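Local coordinates for inosine-uridine nucleoside N-ribohydrolase (Xanthomonas oryzae pv. oryzae, PDB 4KL0), which binds calcium and may hydrolyse N-glycosidic bonds of nucleosides, although its role as a bacterial effector is not established, at residues P36-K50 with R76-L89. Numbering follows the deposited sequence.
Sequences PNKDPDDVVTYTIAK and RAQLAKGVFDRLAL. With CA (calcium ion), chain B.
Tyr-46 lies between its own helix and Phe-84. One face of its ring sits over Asp-42 O, while Phe-84 CZ presses on the opposite face, with the centroids 4.6 Å apart and the planes inclined at 41°, an oblique pair. Val-83 CG1 meets the tyrosine ring at its edge, 4.0 Å from CD2, and the small Ala-80 lets CE2 come within 3.8 Å of its CB. With CG anti to the carbonyl carbon (chi1 -56°), the ring runs back toward the start of its helix, where Tyr-46 OH hydrogen-bonds Thr-34.

At that end Leu-79 divides its branches: CD1 lies 3.3 Å from Asn-37 CG, and CD2 touches both Pro-36 CB and Val-43 CG2. Asn-37 OD1 is hydrogen-bonded to Tyr-252 and ND2 to Leu-114 O. Arg-76 gives NH1 to Pro-36 O at 3.0 Å, nearly in the guanidinium plane; NE and NH2 hold backbone carbonyls of Leu-67, His-110 and Lys-112. The NH1 bond ties Pro-36, in the loop before the helix that carries Asp-42, to helix 70-86. Both Asp-42 carboxylate oxygens bind calcium, with Asp-35, Ile-151 O, Asp-318 and three waters.

At the far end a Schellman motif closes helix 70-86, and Lys-50 curls across Leu-89 to donate a hydrogen bond of 2.9 Å from NZ to Leu-87 O.

The axes of 41-50 and 76-86 are inclined at 30°. Helix 41-54 crosses from strand 28-34 to 58-65, and helix 70-86 from 58-65 to edge strand 93-96: successive beta-alpha-beta crossovers of the Rossmann-like sheet. Phe-84 also packs on strand 58-65, and Val-43 and Thr-47 lean on helix 248-269.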
ATOM      1  N   PRO A  36       8.084  -1.638   2.179  1.00 10.01           N
ATOM      2  CA  PRO A  36       8.032  -0.534   3.179  1.00 10.21           C
ATOM      3  C   PRO A  36       9.383   0.181   3.399  1.00 11.25           C
ATOM      4  O   PRO A  36      10.498  -0.314   3.076  1.00 13.20           O
ATOM      5  CB  PRO A  36       7.632  -1.264   4.467  1.00 11.99           C
ATOM      6  CG  PRO A  36       8.233  -2.684   4.304  1.00 10.57           C
ATOM      7  CD  PRO A  36       7.937  -2.968   2.806  1.00 10.65           C
ATOM      8  N   ASN A  37       9.234   1.359   3.993  1.00 12.02           N
ATOM      9  CA  ASN A  37      10.373   2.196   4.447  1.00 10.88           C
ATOM     10  C   ASN A  37      11.173   2.872   3.338  1.00 14.24           C
ATOM     11  O   ASN A  37      12.335   3.220   3.540  1.00 14.25           O
ATOM     12  CB  ASN A  37      11.263   1.453   5.425  1.00 11.84           C
ATOM     13  CG  ASN A  37      11.992   2.408   6.350  1.00 15.11           C
ATOM     14  OD1 ASN A  37      11.378   3.371   6.838  1.00 14.04           O
ATOM     15  ND2 ASN A  37      13.303   2.169   6.590  1.00 15.33           N
ATOM     16  N   LYS A  38      10.578   3.065   2.167  1.00 13.47           N
ATOM     17  CA  LYS A  38      11.137   4.086   1.267  1.00 14.62           C
ATOM     18  C   LYS A  38      10.226   5.311   1.223  1.00 17.73           C
ATOM     19  O   LYS A  38      10.596   6.374   0.700  1.00 21.44           O
ATOM     20  CB  LYS A  38      11.474   3.545  -0.141  1.00 17.32           C
ATOM     21  CG  LYS A  38      10.431   2.716  -0.879  1.00 16.75           C
ATOM     22  CD  LYS A  38       9.369   3.581  -1.591  1.00 19.00           C
ATOM     23  CE  LYS A  38       8.411   2.685  -2.465  1.00 15.56           C
ATOM     24  NZ  LYS A  38       7.366   3.575  -3.088  1.00 16.31           N
ATOM     25  N   ASP A  39       9.057   5.178   1.835  1.00 16.56           N
ATOM     26  CA  ASP A  39       8.109   6.295   1.999  1.00 17.82           C
ATOM     27  C   ASP A  39       7.138   5.874   3.119  1.00 14.69           C
ATOM     28  O   ASP A  39       7.272   4.778   3.641  1.00 16.84           O
ATOM     29  CB  ASP A  39       7.416   6.631   0.677  1.00 17.30           C
ATOM     30  CG  ASP A  39       6.599   5.474   0.072  1.00 18.74           C
ATOM     31  OD1 ASP A  39       6.082   4.597   0.799  1.00 19.21           O
ATOM     32  OD2 ASP A  39       6.484   5.491  -1.196  1.00 23.19           O
ATOM     33  N   PRO A  40       6.157   6.708   3.513  1.00 12.11           N
ATOM     34  CA  PRO A  40       5.273   6.264   4.594  1.00 13.73           C
ATOM     35  C   PRO A  40       4.189   5.289   4.230  1.00 14.12           C
ATOM     36  O   PRO A  40       3.620   4.664   5.134  1.00 12.70           O
ATOM     37  CB  PRO A  40       4.555   7.570   5.043  1.00 15.12           C
ATOM     38  CG  PRO A  40       5.268   8.717   4.298  1.00 17.43           C
ATOM     39  CD  PRO A  40       5.902   8.101   3.086  1.00 14.67           C
ATOM     40  N   ASP A  41       3.900   5.147   2.943  1.00 14.00           N
ATOM     41  CA  ASP A  41       2.631   4.546   2.477  1.00 15.22           C
ATOM     42  C   ASP A  41       2.375   3.140   2.972  1.00 12.22           C
ATOM     43  O   ASP A  41       1.263   2.819   3.399  1.00 12.33           O
ATOM     44  CB  ASP A  41       2.693   4.434   0.985  1.00 16.82           C
ATOM     45  CG  ASP A  41       2.285   5.659   0.331  1.00 23.85           C
ATOM     46  OD1 ASP A  41       3.102   6.638   0.320  1.00 27.15           O
ATOM     47  OD2 ASP A  41       1.160   5.619  -0.220  1.00 25.02           O
ATOM     48  N   ASP A  42       3.368   2.253   2.831  1.00 12.34           N
ATOM     49  CA  ASP A  42       3.115   0.868   3.196  1.00 10.89           C
ATOM     50  C   ASP A  42       2.820   0.745   4.668  1.00 10.21           C
ATOM     51  O   ASP A  42       1.952  -0.054   5.067  1.00 11.24           O
ATOM     52  CB  ASP A  42       4.298  -0.034   2.759  1.00 11.56           C
ATOM     53  CG  ASP A  42       4.553   0.036   1.255  1.00 11.49           C
ATOM     54  OD1 ASP A  42       4.243  -0.964   0.600  1.00 12.89           O
ATOM     55  OD2 ASP A  42       5.057   1.107   0.742  1.00 13.17           O
ATOM     56  N   VAL A  43       3.564   1.498   5.493  1.00 11.21           N
ATOM     57  CA  VAL A  43       3.342   1.381   6.937  1.00 10.84           C
ATOM     58  C   VAL A  43       2.026   1.997   7.386  1.00 12.44           C
ATOM     59  O   VAL A  43       1.399   1.454   8.301  1.00 11.97           O
ATOM     60  CB  VAL A  43       4.549   1.907   7.705  1.00 10.82           C
ATOM     61  CG1 VAL A  43       4.228   2.004   9.229  1.00 13.02           C
ATOM     62  CG2 VAL A  43       5.721   0.916   7.443  1.00 13.22           C
ATOM     63  N   VAL A  44       1.558   3.062   6.714  1.00 10.57           N
ATOM     64  CA  VAL A  44       0.197   3.527   6.972  1.00 11.55           C
ATOM     65  C   VAL A  44      -0.798   2.413   6.627  1.00 10.77           C
ATOM     66  O   VAL A  44      -1.781   2.188   7.376  1.00 10.86           O
ATOM     67  CB  VAL A  44      -0.151   4.809   6.152  1.00 11.61           C
ATOM     68  CG1 VAL A  44      -1.596   5.260   6.540  1.00 13.09           C
ATOM     69  CG2 VAL A  44       0.883   5.921   6.496  1.00 12.10           C
ATOM     70  N   THR A  45      -0.514   1.661   5.550  1.00 10.82           N
ATOM     71  CA  THR A  45      -1.421   0.574   5.173  1.00 10.09           C
ATOM     72  C   THR A  45      -1.436  -0.509   6.256  1.00 10.99           C
ATOM     73  O   THR A  45      -2.508  -1.059   6.572  1.00 11.49           O
ATOM     74  CB  THR A  45      -0.974  -0.053   3.829  1.00  9.57           C
ATOM     75  OG1 THR A  45      -0.817   0.988   2.880  1.00 10.43           O
ATOM     76  CG2 THR A  45      -2.006  -1.061   3.326  1.00 11.50           C
ATOM     77  N   TYR A  46      -0.273  -0.859   6.831  1.00 11.05           N
ATOM     78  CA  TYR A  46      -0.234  -1.887   7.866  1.00 11.37           C
ATOM     79  C   TYR A  46      -1.063  -1.392   9.059  1.00 11.94           C
ATOM     80  O   TYR A  46      -1.788  -2.176   9.721  1.00 11.75           O
ATOM     81  CB  TYR A  46       1.196  -2.141   8.376  1.00 10.43           C
ATOM     82  CG  TYR A  46       2.223  -2.518   7.338  1.00 11.09           C
ATOM     83  CD1 TYR A  46       1.848  -2.988   6.079  1.00 11.42           C
ATOM     84  CD2 TYR A  46       3.560  -2.398   7.600  1.00 11.78           C
ATOM     85  CE1 TYR A  46       2.807  -3.290   5.101  1.00 11.78           C
ATOM     86  CE2 TYR A  46       4.515  -2.720   6.670  1.00 12.23           C
ATOM     87  CZ  TYR A  46       4.149  -3.164   5.416  1.00 12.93           C
ATOM     88  OH  TYR A  46       5.144  -3.409   4.511  1.00 14.03           O
ATOM     89  N   THR A  47      -0.934  -0.077   9.346  1.00 10.99           N
ATOM     90  CA  THR A  47      -1.650   0.535  10.493  1.00 11.81           C
ATOM     91  C   THR A  47      -3.175   0.494  10.310  1.00 12.64           C
ATOM     92  O   THR A  47      -3.886   0.007  11.192  1.00 12.44           O
ATOM     93  CB  THR A  47      -1.179   1.953  10.725  1.00 12.16           C
ATOM     94  OG1 THR A  47       0.231   1.916  10.963  1.00 12.74           O
ATOM     95  CG2 THR A  47      -1.827   2.579  11.962  1.00 12.98           C
ATOM     96  N   ILE A  48      -3.675   0.962   9.162  1.00 11.74           N
ATOM     97  CA  ILE A  48      -5.108   0.771   8.960  1.00 13.70           C
ATOM     98  C   ILE A  48      -5.553  -0.675   8.860  1.00 13.08           C
ATOM     99  O   ILE A  48      -6.674  -0.971   9.256  1.00 14.55           O
ATOM    100  CB  ILE A  48      -5.701   1.561   7.828  1.00 11.91           C
ATOM    101  CG1 ILE A  48      -5.223   1.079   6.472  1.00 14.42           C
ATOM    102  CG2 ILE A  48      -5.363   3.092   7.990  1.00 13.73           C
ATOM    103  CD1 ILE A  48      -6.092   1.594   5.319  1.00 15.59           C
ATOM    104  N   ALA A  49      -4.700  -1.578   8.361  1.00 11.38           N
ATOM    105  CA  ALA A  49      -5.042  -3.005   8.345  1.00 12.67           C
ATOM    106  C   ALA A  49      -5.232  -3.526   9.762  1.00 13.47           C
ATOM    107  O   ALA A  49      -6.077  -4.400   9.966  1.00 14.12           O
ATOM    108  CB  ALA A  49      -4.000  -3.839   7.622  1.00 13.12           C
ATOM    109  N   LYS A  50      -4.448  -3.045  10.724  1.00 12.75           N
ATOM    110  CA  LYS A  50      -4.656  -3.493  12.108  1.00 14.83           C
ATOM    111  C   LYS A  50      -6.071  -3.238  12.568  1.00 15.98           C
ATOM    112  O   LYS A  50      -6.687  -4.146  13.151  1.00 15.94           O
ATOM    113  CB  LYS A  50      -3.679  -2.806  13.066  1.00 16.01           C
ATOM    114  CG  LYS A  50      -4.062  -2.866  14.518  1.00 16.38           C
ATOM    115  CD  LYS A  50      -4.129  -4.295  15.022  1.00 19.13           C
ATOM    116  CE  LYS A  50      -4.618  -4.237  16.488  1.00 19.79           C
ATOM    117  NZ  LYS A  50      -3.934  -3.113  17.251  1.00 27.28           N
ATOM    118  N   ARG A  76      13.776  -4.583   4.827  1.00 13.00           N
ATOM    119  CA  ARG A  76      12.392  -4.151   4.734  1.00 13.11           C
ATOM    120  C   ARG A  76      11.464  -5.130   5.428  1.00 12.57           C
ATOM    121  O   ARG A  76      10.556  -4.696   6.120  1.00 13.66           O
ATOM    122  CB  ARG A  76      11.979  -3.953   3.267  1.00 11.92           C
ATOM    123  CG  ARG A  76      12.731  -2.889   2.542  1.00 10.41           C
ATOM    124  CD  ARG A  76      12.071  -2.621   1.153  1.00 11.55           C
ATOM    125  NE  ARG A  76      12.999  -1.938   0.258  1.00 11.30           N
ATOM    126  CZ  ARG A  76      13.382  -0.676   0.369  1.00 11.02           C
ATOM    127  NH1 ARG A  76      12.901   0.117   1.383  1.00 11.41           N
ATOM    128  NH2 ARG A  76      14.238  -0.170  -0.522  1.00 11.17           N
ATOM    129  N   ALA A  77      11.712  -6.440   5.277  1.00 12.85           N
ATOM    130  CA  ALA A  77      10.863  -7.434   5.890  1.00 13.26           C
ATOM    131  C   ALA A  77      10.980  -7.375   7.427  1.00 13.58           C
ATOM    132  O   ALA A  77      10.005  -7.504   8.123  1.00 13.26           O
ATOM    133  CB  ALA A  77      11.250  -8.852   5.380  1.00 12.07           C
ATOM    134  N   GLN A  78      12.189  -7.195   7.927  1.00 12.86           N
ATOM    135  CA  GLN A  78      12.407  -7.018   9.345  1.00 15.89           C
ATOM    136  C   GLN A  78      11.684  -5.794   9.840  1.00 14.55           C
ATOM    137  O   GLN A  78      11.111  -5.816  10.932  1.00 15.05           O
ATOM    138  CB  GLN A  78      13.880  -6.900   9.648  1.00 16.66           C
ATOM    139  CG  GLN A  78      14.640  -8.257   9.454  1.00 16.21           C
ATOM    140  CD  GLN A  78      16.123  -8.066   9.630  1.00 23.42           C
ATOM    141  OE1 GLN A  78      16.550  -7.418  10.587  1.00 26.56           O
ATOM    142  NE2 GLN A  78      16.922  -8.592   8.707  1.00 20.61           N
ATOM    143  N   LEU A  79      11.711  -4.692   9.083  1.00 13.65           N
ATOM    144  CA  LEU A  79      10.913  -3.546   9.500  1.00 14.60           C
ATOM    145  C   LEU A  79       9.387  -3.802   9.512  1.00 11.00           C
ATOM    146  O   LEU A  79       8.707  -3.395  10.423  1.00 13.33           O
ATOM    147  CB  LEU A  79      11.253  -2.339   8.622  1.00 13.99           C
ATOM    148  CG  LEU A  79      10.447  -1.077   8.831  1.00 14.31           C
ATOM    149  CD1 LEU A  79      11.312   0.032   8.469  1.00 19.64           C
ATOM    150  CD2 LEU A  79       9.188  -1.076   7.933  1.00 13.65           C
ATOM    151  N   ALA A  80       8.868  -4.450   8.468  1.00 11.22           N
ATOM    152  CA  ALA A  80       7.469  -4.776   8.447  1.00 13.05           C
ATOM    153  C   ALA A  80       7.098  -5.611   9.659  1.00 13.47           C
ATOM    154  O   ALA A  80       6.111  -5.325  10.343  1.00 12.65           O
ATOM    155  CB  ALA A  80       7.059  -5.476   7.151  1.00 12.23           C
ATOM    156  N   LYS A  81       7.913  -6.627   9.945  1.00 13.71           N
ATOM    157  CA  LYS A  81       7.580  -7.496  11.058  1.00 14.46           C
ATOM    158  C   LYS A  81       7.677  -6.737  12.392  1.00 14.93           C
ATOM    159  O   LYS A  81       6.797  -6.884  13.266  1.00 15.36           O
ATOM    160  CB  LYS A  81       8.478  -8.736  10.986  1.00 14.70           C
ATOM    161  CG  LYS A  81       8.291  -9.718  12.165  1.00 16.00           C
ATOM    162  CD  LYS A  81       6.951 -10.398  12.058  1.00 18.96           C
ATOM    163  CE  LYS A  81       6.834 -11.553  13.042  1.00 19.88           C
ATOM    164  NZ  LYS A  81       5.460 -12.065  12.946  1.00 19.49           N
ATOM    165  N   GLY A  82       8.687  -5.876  12.522  1.00 13.44           N
ATOM    166  CA  GLY A  82       8.747  -4.952  13.657  1.00 16.13           C
ATOM    167  C   GLY A  82       7.510  -4.082  13.854  1.00 16.76           C
ATOM    168  O   GLY A  82       7.073  -3.831  14.994  1.00 17.15           O
ATOM    169  N   VAL A  83       6.933  -3.596  12.751  1.00 13.84           N
ATOM    170  CA  VAL A  83       5.725  -2.805  12.827  1.00 12.41           C
ATOM    171  C   VAL A  83       4.511  -3.656  13.190  1.00 15.72           C
ATOM    172  O   VAL A  83       3.758  -3.297  14.107  1.00 14.64           O
ATOM    173  CB  VAL A  83       5.481  -2.047  11.514  1.00 11.33           C
ATOM    174  CG1 VAL A  83       4.058  -1.411  11.477  1.00 11.72           C
ATOM    175  CG2 VAL A  83       6.570  -0.982  11.296  1.00 12.36           C
ATOM    176  N   PHE A  84       4.361  -4.829  12.568  1.00 13.09           N
ATOM    177  CA  PHE A  84       3.261  -5.725  12.974  1.00 13.85           C
ATOM    178  C   PHE A  84       3.320  -6.097  14.469  1.00 17.18           C
ATOM    179  O   PHE A  84       2.290  -6.112  15.127  1.00 16.64           O
ATOM    180  CB  PHE A  84       3.207  -6.964  12.083  1.00 15.22           C
ATOM    181  CG  PHE A  84       2.883  -6.652  10.661  1.00 14.19           C
ATOM    182  CD1 PHE A  84       1.750  -5.897  10.327  1.00 15.37           C
ATOM    183  CD2 PHE A  84       3.713  -7.121   9.668  1.00 13.30           C
ATOM    184  CE1 PHE A  84       1.485  -5.605   8.956  1.00 12.36           C
ATOM    185  CE2 PHE A  84       3.476  -6.847   8.310  1.00 16.09           C
ATOM    186  CZ  PHE A  84       2.348  -6.112   7.982  1.00 13.83           C
ATOM    187  N   ASP A  85       4.527  -6.332  14.963  1.00 15.06           N
ATOM    188  CA  ASP A  85       4.720  -6.635  16.395  1.00 16.53           C
ATOM    189  C   ASP A  85       4.211  -5.485  17.288  1.00 18.42           C
ATOM    190  O   ASP A  85       3.467  -5.692  18.270  1.00 18.87           O
ATOM    191  CB  ASP A  85       6.198  -6.862  16.682  1.00 15.81           C
ATOM    192  CG  ASP A  85       6.733  -8.188  16.148  1.00 23.07           C
ATOM    193  OD1 ASP A  85       5.953  -9.112  15.770  1.00 24.89           O
ATOM    194  OD2 ASP A  85       7.982  -8.287  16.137  1.00 26.54           O
ATOM    195  N   ARG A  86       4.561  -4.251  16.927  1.00 14.79           N
ATOM    196  CA  ARG A  86       4.145  -3.031  17.685  1.00 16.13           C
ATOM    197  C   ARG A  86       2.663  -2.666  17.516  1.00 17.00           C
ATOM    198  O   ARG A  86       2.095  -1.873  18.265  1.00 18.45           O
ATOM    199  CB  ARG A  86       5.030  -1.874  17.257  1.00 14.46           C
ATOM    200  CG  ARG A  86       6.456  -2.130  17.702  1.00 18.04           C
ATOM    201  CD  ARG A  86       7.413  -1.094  17.124  1.00 19.17           C
ATOM    202  NE  ARG A  86       8.781  -1.207  17.659  1.00 23.97           N
ATOM    203  CZ  ARG A  86       9.689  -2.106  17.278  1.00 23.03           C
ATOM    204  NH1 ARG A  86       9.403  -3.075  16.428  1.00 21.39           N
ATOM    205  NH2 ARG A  86      10.905  -2.078  17.824  1.00 25.41           N
ATOM    206  N   LEU A  87       2.036  -3.228  16.488  1.00 14.51           N
ATOM    207  CA  LEU A  87       0.592  -3.071  16.276  1.00 15.70           C
ATOM    208  C   LEU A  87      -0.170  -4.250  16.886  1.00 18.07           C
ATOM    209  O   LEU A  87      -1.360  -4.365  16.700  1.00 19.11           O
ATOM    210  CB  LEU A  87       0.278  -3.041  14.757  1.00 16.36           C
ATOM    211  CG  LEU A  87       0.789  -1.850  13.957  1.00 12.85           C
ATOM    212  CD1 LEU A  87       0.512  -2.143  12.450  1.00 14.34           C
ATOM    213  CD2 LEU A  87       0.120  -0.528  14.414  1.00 14.98           C
ATOM    214  N   ALA A  88       0.505  -5.122  17.629  1.00 17.98           N
ATOM    215  CA  ALA A  88      -0.127  -6.333  18.191  1.00 17.07           C
ATOM    216  C   ALA A  88      -0.857  -7.143  17.111  1.00 22.47           C
ATOM    217  O   ALA A  88      -2.031  -7.547  17.257  1.00 20.85           O
ATOM    218  CB  ALA A  88      -1.081  -5.980  19.326  1.00 19.83           C
ATOM    219  N   LEU A  89      -0.155  -7.325  15.993  1.00 18.19           N
ATOM    220  CA  LEU A  89      -0.531  -8.309  15.002  1.00 17.40           C
ATOM    221  C   LEU A  89       0.588  -9.338  15.022  1.00 18.51           C
ATOM    222  O   LEU A  89       1.389  -9.461  14.071  1.00 17.52           O
ATOM    223  CB  LEU A  89      -0.627  -7.645  13.649  1.00 20.11           C
ATOM    224  CG  LEU A  89      -1.839  -6.728  13.470  1.00 17.54           C
ATOM    225  CD1 LEU A  89      -1.636  -5.931  12.156  1.00 17.83           C
ATOM    226  CD2 LEU A  89      -3.187  -7.491  13.470  1.00 20.75           C
TER
HETATM  227 CA    CA B 501       4.343   0.765  -1.623  1.00 10.46          CA
HETATM  228  O   HOH W   1       5.799   1.137  -3.739  1.00 12.46           O
HETATM  229  O   HOH W   2       4.822   3.205  -1.610  1.00 15.13           O
HETATM  230  O   HOH W   3       2.952   1.886  -3.643  1.00 13.09           O